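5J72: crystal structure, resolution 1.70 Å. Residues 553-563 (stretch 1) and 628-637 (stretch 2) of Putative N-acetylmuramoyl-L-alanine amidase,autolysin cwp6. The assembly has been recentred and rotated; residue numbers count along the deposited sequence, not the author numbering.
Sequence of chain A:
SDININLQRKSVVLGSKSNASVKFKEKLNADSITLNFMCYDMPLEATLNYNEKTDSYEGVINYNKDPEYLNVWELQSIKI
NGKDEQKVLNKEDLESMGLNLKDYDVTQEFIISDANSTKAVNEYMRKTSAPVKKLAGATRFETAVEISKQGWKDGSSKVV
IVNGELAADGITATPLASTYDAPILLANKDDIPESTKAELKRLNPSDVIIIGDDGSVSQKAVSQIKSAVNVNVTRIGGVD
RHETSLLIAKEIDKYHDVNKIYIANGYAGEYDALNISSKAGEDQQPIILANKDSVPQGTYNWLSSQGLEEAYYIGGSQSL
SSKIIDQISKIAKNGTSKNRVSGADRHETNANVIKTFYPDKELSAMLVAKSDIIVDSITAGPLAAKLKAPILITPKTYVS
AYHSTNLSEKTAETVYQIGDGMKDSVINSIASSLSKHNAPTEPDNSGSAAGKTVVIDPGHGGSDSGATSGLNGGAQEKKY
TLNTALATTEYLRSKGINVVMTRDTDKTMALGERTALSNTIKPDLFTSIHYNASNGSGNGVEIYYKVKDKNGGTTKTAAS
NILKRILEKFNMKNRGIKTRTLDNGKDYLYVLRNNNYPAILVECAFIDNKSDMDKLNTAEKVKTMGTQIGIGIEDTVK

Stretch 1 (553-563) GTTKTAASNIL
Stretch 2, residues 628-637: QIGIGIEDTV

Two helices of one chain pack closely through a glycine notch, with an isoleucine cluster on one flank and a single direct hydrogen bond, Asn561 to Thr636, joining them. Gly553 is the N-cap of helix 554-563, and residues 628-637 form the second helix; both hold regular i to i+4 backbone bonds, such as Ile562 N to Ala558 O at 3.0 Å. The axes run roughly antiparallel, at 141°, and approach to 7.7 Å. Register is set by Ile562 CA lying 4.0 Å from Gly632 CA and Ala558 CA 5.5 Å from Thr636 CA. Gly632 permits this closeness: a CB there would point toward the partner helix and sit 2.6 Å from Ile562 CA, a clash.

Ile562 (chi1 m, chi2 t) places CD1 3.8 Å from Ile633 CG1 and CG2 4.1 Å from Ile629 CG1; both partners are also m, t. Asn561 (chi1 -72°, chi2 -21°) points toward the second helix and donates from ND2 to Thr636 OG1 at 2.9 Å, nearly linear at 170°. Thr636 (chi1 m) in turn donates OG1 to Gly632 O at 2.9 Å, so its hydroxyl relays the bond into its own helix, while its CG2 packs 3.8 Å from Ala558 CB. One water accepts from Asn561 ND2 at 2.9 Å; another donates to Asp635 OD2 at 2.7 Å and weakly to Asn561 O at 3.4 Å.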

# COMPACT_ATOMS: atom_id res chain seq x y z
N GLY A 553 20.49 13.70 35.18
CA GLY A 553 19.27 14.34 34.65
C GLY A 553 18.73 13.53 33.47
O GLY A 553 19.40 12.62 32.98
N THR A 554 17.51 13.86 33.03
CA THR A 554 16.84 13.15 31.93
C THR A 554 17.74 12.97 30.72
O THR A 554 17.79 11.86 30.20
CB THR A 554 15.56 13.90 31.53
OG1 THR A 554 14.74 14.05 32.70
CG2 THR A 554 14.74 13.15 30.45
N THR A 555 18.49 14.01 30.26
CA THR A 555 19.28 13.82 29.03
C THR A 555 20.47 12.97 29.25
O THR A 555 20.96 12.32 28.33
CB THR A 555 19.65 15.19 28.36
OG1 THR A 555 20.66 15.86 29.12
CG2 THR A 555 18.45 16.09 28.28
N LYS A 556 21.01 12.96 30.46
CA LYS A 556 22.14 12.06 30.71
C LYS A 556 21.62 10.56 30.73
O LYS A 556 22.30 9.67 30.24
CB LYS A 556 22.78 12.39 32.10
CG LYS A 556 24.08 11.63 32.27
CD LYS A 556 24.72 11.93 33.66
CE LYS A 556 26.18 11.48 33.65
NZ LYS A 556 26.87 11.93 34.89
N THR A 557 20.46 10.33 31.34
CA THR A 557 19.90 8.97 31.39
C THR A 557 19.57 8.54 29.94
O THR A 557 19.88 7.41 29.53
CB THR A 557 18.64 8.97 32.24
OG1 THR A 557 19.01 9.35 33.59
CG2 THR A 557 17.97 7.60 32.26
N ALA A 558 18.95 9.45 29.19
CA ALA A 558 18.58 9.17 27.78
C ALA A 558 19.82 8.81 27.01
O ALA A 558 19.85 7.78 26.34
CB ALA A 558 17.92 10.41 27.17
N ALA A 559 20.90 9.59 27.12
CA ALA A 559 22.10 9.28 26.33
C ALA A 559 22.74 7.95 26.73
O ALA A 559 23.27 7.22 25.88
CB ALA A 559 23.14 10.44 26.47
N SER A 560 22.72 7.63 28.07
CA SER A 560 23.31 6.37 28.56
C SER A 560 22.50 5.17 28.05
O SER A 560 23.10 4.22 27.55
CB SER A 560 23.31 6.31 30.09
OG SER A 560 23.84 7.55 30.56
N ASN A 561 21.15 5.26 28.15
CA ASN A 561 20.28 4.17 27.65
C ASN A 561 20.49 3.92 26.17
O ASN A 561 20.69 2.78 25.76
CB ASN A 561 18.83 4.53 27.90
CG ASN A 561 18.44 4.46 29.34
OD1 ASN A 561 19.15 3.77 30.07
ND2 ASN A 561 17.39 5.15 29.80
N ILE A 562 20.48 4.99 25.33
CA ILE A 562 20.64 4.78 23.85
C ILE A 562 21.98 4.25 23.52
O ILE A 562 22.14 3.35 22.69
CB ILE A 562 20.37 6.16 23.12
CG1 ILE A 562 18.88 6.53 23.33
CG2 ILE A 562 20.77 6.06 21.63
CD1 ILE A 562 18.55 8.00 23.05
N LEU A 563 23.02 4.78 24.16
CA LEU A 563 24.37 4.28 23.88
C LEU A 563 24.45 2.76 24.22
O LEU A 563 24.98 1.96 23.48
CB LEU A 563 25.36 5.11 24.80
CG LEU A 563 26.81 4.65 24.69
CD1 LEU A 563 27.37 4.87 23.30
CD2 LEU A 563 27.65 5.46 25.68
N GLN A 628 17.41 0.18 17.70
CA GLN A 628 18.12 0.25 19.00
C GLN A 628 17.98 1.64 19.61
O GLN A 628 17.77 1.80 20.83
CB GLN A 628 19.59 -0.10 18.81
CG GLN A 628 19.85 -1.53 18.32
CD GLN A 628 19.09 -2.55 19.18
OE1 GLN A 628 18.12 -3.18 18.74
NE2 GLN A 628 19.49 -2.69 20.47
N ILE A 629 18.08 2.69 18.75
CA ILE A 629 17.89 3.99 19.30
C ILE A 629 16.48 4.11 19.87
O ILE A 629 16.30 4.70 20.93
CB ILE A 629 18.17 5.07 18.21
CG1 ILE A 629 19.67 5.03 17.83
CG2 ILE A 629 17.73 6.46 18.73
CD1 ILE A 629 20.04 5.97 16.55
N GLY A 630 15.46 3.54 19.14
CA GLY A 630 14.09 3.64 19.63
C GLY A 630 13.96 2.88 20.97
O GLY A 630 13.23 3.33 21.87
N ILE A 631 14.64 1.76 21.08
CA ILE A 631 14.52 0.96 22.35
C ILE A 631 15.13 1.81 23.50
O ILE A 631 14.54 1.90 24.58
CB ILE A 631 15.25 -0.40 22.23
CG1 ILE A 631 14.48 -1.35 21.24
CG2 ILE A 631 15.29 -1.10 23.68
CD1 ILE A 631 15.38 -2.51 20.75
N GLY A 632 16.30 2.43 23.25
CA GLY A 632 16.92 3.29 24.26
C GLY A 632 16.01 4.42 24.65
O GLY A 632 15.94 4.81 25.80
N ILE A 633 15.28 5.02 23.67
CA ILE A 633 14.36 6.09 23.99
C ILE A 633 13.18 5.56 24.85
O ILE A 633 12.77 6.22 25.83
CB ILE A 633 13.79 6.76 22.69
CG1 ILE A 633 14.97 7.53 21.99
CG2 ILE A 633 12.57 7.72 23.00
CD1 ILE A 633 14.56 8.03 20.52
N GLU A 634 12.62 4.42 24.45
CA GLU A 634 11.51 3.80 25.20
C GLU A 634 12.00 3.52 26.67
O GLU A 634 11.24 3.78 27.62
CB GLU A 634 11.11 2.51 24.51
CG GLU A 634 10.13 1.70 25.35
CD GLU A 634 9.86 0.33 24.73
OE1 GLU A 634 10.80 -0.33 24.26
OE2 GLU A 634 8.67 -0.06 24.73
N ASP A 635 13.21 3.00 26.83
CA ASP A 635 13.80 2.80 28.16
C ASP A 635 13.69 4.03 28.97
O ASP A 635 13.38 3.97 30.18
CB ASP A 635 15.30 2.54 28.09
CG ASP A 635 15.66 1.21 27.52
OD1 ASP A 635 14.81 0.30 27.54
OD2 ASP A 635 16.82 1.05 27.07
N THR A 636 13.95 5.16 28.35
CA THR A 636 13.96 6.43 29.01
C THR A 636 12.61 7.02 29.30
O THR A 636 12.40 7.48 30.43
CB THR A 636 14.78 7.42 28.13
OG1 THR A 636 16.05 6.85 27.86
CG2 THR A 636 14.99 8.75 28.83
N VAL A 637 11.65 7.01 28.35
CA VAL A 637 10.40 7.72 28.61
C VAL A 637 9.24 6.88 29.13
O VAL A 637 8.24 7.47 29.56
CB VAL A 637 9.91 8.48 27.31
CG1 VAL A 637 11.00 9.43 26.76
CG2 VAL A 637 9.51 7.48 26.25
O HOH W 1 15.94 4.97 32.31
O HOH W 2 19.35 0.63 28.03